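Local coordinates for uncharacterized protein NMB1681 (Neisseria meningitidis, PDB 3MW6), which belongs to the FinO family of RNA chaperones and probably binds RNA, at residues A[38-43]-A[89-94]. Residues are numbered along the deposited sequence; the frame is centred on the assembly and turned at random.
Sequences YDVFKR and KRFDLN
The side chain of Leu-93 meets the rings of Tyr-38 and Phe-41 through one methyl, CD2, a compact example of one methyl branch serving two rings. This CD2 sits over the centre of the Tyr-38 ring, 4.1 Å from the centroid and 12° off the ring normal, a CH-pi contact; Tyr-38 CD2 also lies 3.7 Å from the backbone O of Leu-93. The same methyl lies in the plane of the Phe-41 ring, 3.9 Å from CE1 at the edge, so one ring offers its face and the other its rim. Leu-93 also touches Ile-51 and Asp-54 of helix 51-58, while Phe-41 packs edge-to-face on His-74.

The second apolar contact joins Val-40 CG1 to Phe-91 CB at 3.6 Å. With CG1 anti to its own carbonyl carbon (chi1 -64°), this methyl also rests against a backbone carbonyl oxygen, Asp-92 O, at 3.3 Å. The ring of Phe-91 leads away from the short helix, to Phe-97 and a cation-pi contact with Lys-45.

The two backbones are joined through a single water, which accepts from Val-40 N at 3.1 Å and donates to Leu-93 O at 2.8 Å, linking helix 39-42 to the loop. Asp-92 OD2 accepts from the backbone N of Asn-94 at 2.8 Å, from above the carboxylate plane, an Asx turn; the backbone N of Arg-96 is a second donor to that oxygen. The turn lies in the connection of the two-stranded antiparallel hairpin, docked on the helical body of a ProQ/FinO domain.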
loop_
_atom_site.group_PDB
_atom_site.type_symbol
_atom_site.label_atom_id
_atom_site.label_comp_id
_atom_site.label_asym_id
_atom_site.label_seq_id
_atom_site.Cartn_x
_atom_site.Cartn_y
_atom_site.Cartn_z
ATOM N N TYR A 38 11.233 16.675 1.028
ATOM C CA TYR A 38 10.102 16.246 0.204
ATOM C C TYR A 38 8.780 16.399 0.914
ATOM O O TYR A 38 8.524 15.714 1.896
ATOM C CB TYR A 38 10.273 14.783 -0.242
ATOM C CG TYR A 38 11.461 14.580 -1.131
ATOM C CD1 TYR A 38 12.558 13.857 -0.692
ATOM C CD2 TYR A 38 11.512 15.151 -2.402
ATOM C CE1 TYR A 38 13.666 13.680 -1.503
ATOM C CE2 TYR A 38 12.618 14.979 -3.219
ATOM C CZ TYR A 38 13.687 14.238 -2.759
ATOM O OH TYR A 38 14.794 14.054 -3.543
ATOM N N ASP A 39 7.926 17.274 0.395
ATOM C CA ASP A 39 6.602 17.465 0.967
ATOM C C ASP A 39 5.717 16.203 0.956
ATOM O O ASP A 39 4.927 16.006 1.875
ATOM C CB ASP A 39 5.887 18.646 0.305
ATOM C CG ASP A 39 6.185 19.965 1.001
ATOM O OD1 ASP A 39 5.278 20.490 1.689
ATOM O OD2 ASP A 39 7.328 20.466 0.879
ATOM N N VAL A 40 5.824 15.353 -0.063
ATOM C CA VAL A 40 4.995 14.141 -0.057
ATOM C C VAL A 40 5.302 13.279 1.166
ATOM O O VAL A 40 4.420 12.627 1.706
ATOM C CB VAL A 40 5.120 13.299 -1.339
ATOM C CG1 VAL A 40 4.603 14.084 -2.534
ATOM C CG2 VAL A 40 6.562 12.837 -1.548
ATOM N N PHE A 41 6.548 13.289 1.620
ATOM C CA PHE A 41 6.885 12.586 2.853
ATOM C C PHE A 41 6.481 13.356 4.099
ATOM O O PHE A 41 5.893 12.796 5.008
ATOM C CB PHE A 41 8.363 12.222 2.878
ATOM C CG PHE A 41 8.691 11.061 1.986
ATOM C CD1 PHE A 41 9.054 11.261 0.662
ATOM C CD2 PHE A 41 8.569 9.763 2.453
ATOM C CE1 PHE A 41 9.334 10.182 -0.170
ATOM C CE2 PHE A 41 8.848 8.674 1.620
ATOM C CZ PHE A 41 9.231 8.894 0.311
ATOM N N LYS A 42 6.771 14.648 4.135
ATOM C CA LYS A 42 6.490 15.443 5.323
ATOM C C LYS A 42 4.993 15.456 5.625
ATOM O O LYS A 42 4.574 15.475 6.785
ATOM C CB LYS A 42 7.033 16.875 5.132
ATOM C CG LYS A 42 6.674 17.860 6.236
ATOM C CD LYS A 42 7.026 19.319 5.841
ATOM C CE LYS A 42 8.531 19.620 5.901
ATOM N NZ LYS A 42 9.215 19.553 4.569
ATOM N N ARG A 43 4.184 15.424 4.572
ATOM C CA ARG A 43 2.733 15.481 4.729
ATOM C C ARG A 43 2.029 14.123 4.582
ATOM O O ARG A 43 0.808 14.055 4.564
ATOM C CB ARG A 43 2.142 16.509 3.763
ATOM C CG ARG A 43 2.433 17.939 4.176
ATOM C CD ARG A 43 3.055 18.736 3.048
ATOM N NE ARG A 43 2.094 19.052 1.992
ATOM C CZ ARG A 43 1.845 20.279 1.551
ATOM N NH1 ARG A 43 2.492 21.313 2.075
ATOM N NH2 ARG A 43 0.955 20.468 0.583
ATOM N N LYS A 89 -5.593 10.291 -4.858
ATOM C CA LYS A 89 -4.420 10.180 -5.734
ATOM C C LYS A 89 -3.128 9.838 -5.008
ATOM O O LYS A 89 -2.960 10.132 -3.826
ATOM C CB LYS A 89 -4.205 11.498 -6.490
ATOM C CG LYS A 89 -5.297 11.842 -7.487
ATOM C CD LYS A 89 -5.067 11.059 -8.747
ATOM C CE LYS A 89 -6.066 11.426 -9.816
ATOM N NZ LYS A 89 -5.738 10.704 -11.074
ATOM N N ARG A 90 -2.204 9.223 -5.731
ATOM C CA ARG A 90 -0.842 9.093 -5.251
ATOM C C ARG A 90 0.045 10.184 -5.849
ATOM O O ARG A 90 -0.263 10.742 -6.904
ATOM C CB ARG A 90 -0.291 7.713 -5.587
ATOM C CG ARG A 90 -1.017 6.583 -4.899
ATOM C CD ARG A 90 -0.428 5.206 -5.284
ATOM N NE ARG A 90 -1.100 4.175 -4.510
ATOM C CZ ARG A 90 -0.648 3.717 -3.351
ATOM N NH1 ARG A 90 0.483 4.185 -2.842
ATOM N NH2 ARG A 90 -1.329 2.801 -2.695
ATOM N N PHE A 91 1.152 10.476 -5.174
ATOM C CA PHE A 91 1.993 11.615 -5.520
ATOM C C PHE A 91 3.445 11.190 -5.732
ATOM O O PHE A 91 3.955 10.350 -4.990
ATOM C CB PHE A 91 1.926 12.660 -4.399
ATOM C CG PHE A 91 0.587 13.319 -4.264
ATOM C CD1 PHE A 91 0.398 14.627 -4.681
ATOM C CD2 PHE A 91 -0.492 12.625 -3.726
ATOM C CE1 PHE A 91 -0.842 15.242 -4.572
ATOM C CE2 PHE A 91 -1.732 13.222 -3.613
ATOM C CZ PHE A 91 -1.910 14.548 -4.030
ATOM N N ASP A 92 4.117 11.766 -6.735
ATOM C CA ASP A 92 5.536 11.460 -6.973
ATOM C C ASP A 92 6.428 12.399 -6.165
ATOM O O ASP A 92 5.913 13.207 -5.382
ATOM C CB ASP A 92 5.891 11.468 -8.467
ATOM C CG ASP A 92 5.717 12.833 -9.116
ATOM O OD1 ASP A 92 5.578 12.872 -10.361
ATOM O OD2 ASP A 92 5.699 13.861 -8.396
ATOM N N LEU A 93 7.746 12.277 -6.317
ATOM C CA LEU A 93 8.683 13.117 -5.555
ATOM C C LEU A 93 8.462 14.605 -5.760
ATOM O O LEU A 93 8.852 15.408 -4.915
ATOM C CB LEU A 93 10.142 12.788 -5.891
ATOM C CG LEU A 93 10.654 11.511 -5.245
ATOM C CD1 LEU A 93 12.172 11.353 -5.441
ATOM C CD2 LEU A 93 10.293 11.510 -3.764
ATOM N N ASN A 94 7.818 14.972 -6.865
ATOM C CA ASN A 94 7.592 16.380 -7.189
ATOM C C ASN A 94 6.214 16.872 -6.807
ATOM O O ASN A 94 5.745 17.900 -7.311
ATOM C CB ASN A 94 7.821 16.622 -8.679
ATOM C CG ASN A 94 9.263 16.413 -9.081
ATOM O OD1 ASN A 94 10.181 16.680 -8.300
ATOM N ND2 ASN A 94 9.474 15.922 -10.296
HETATM O O HOH W 1 7.697 16.093 -2.479
#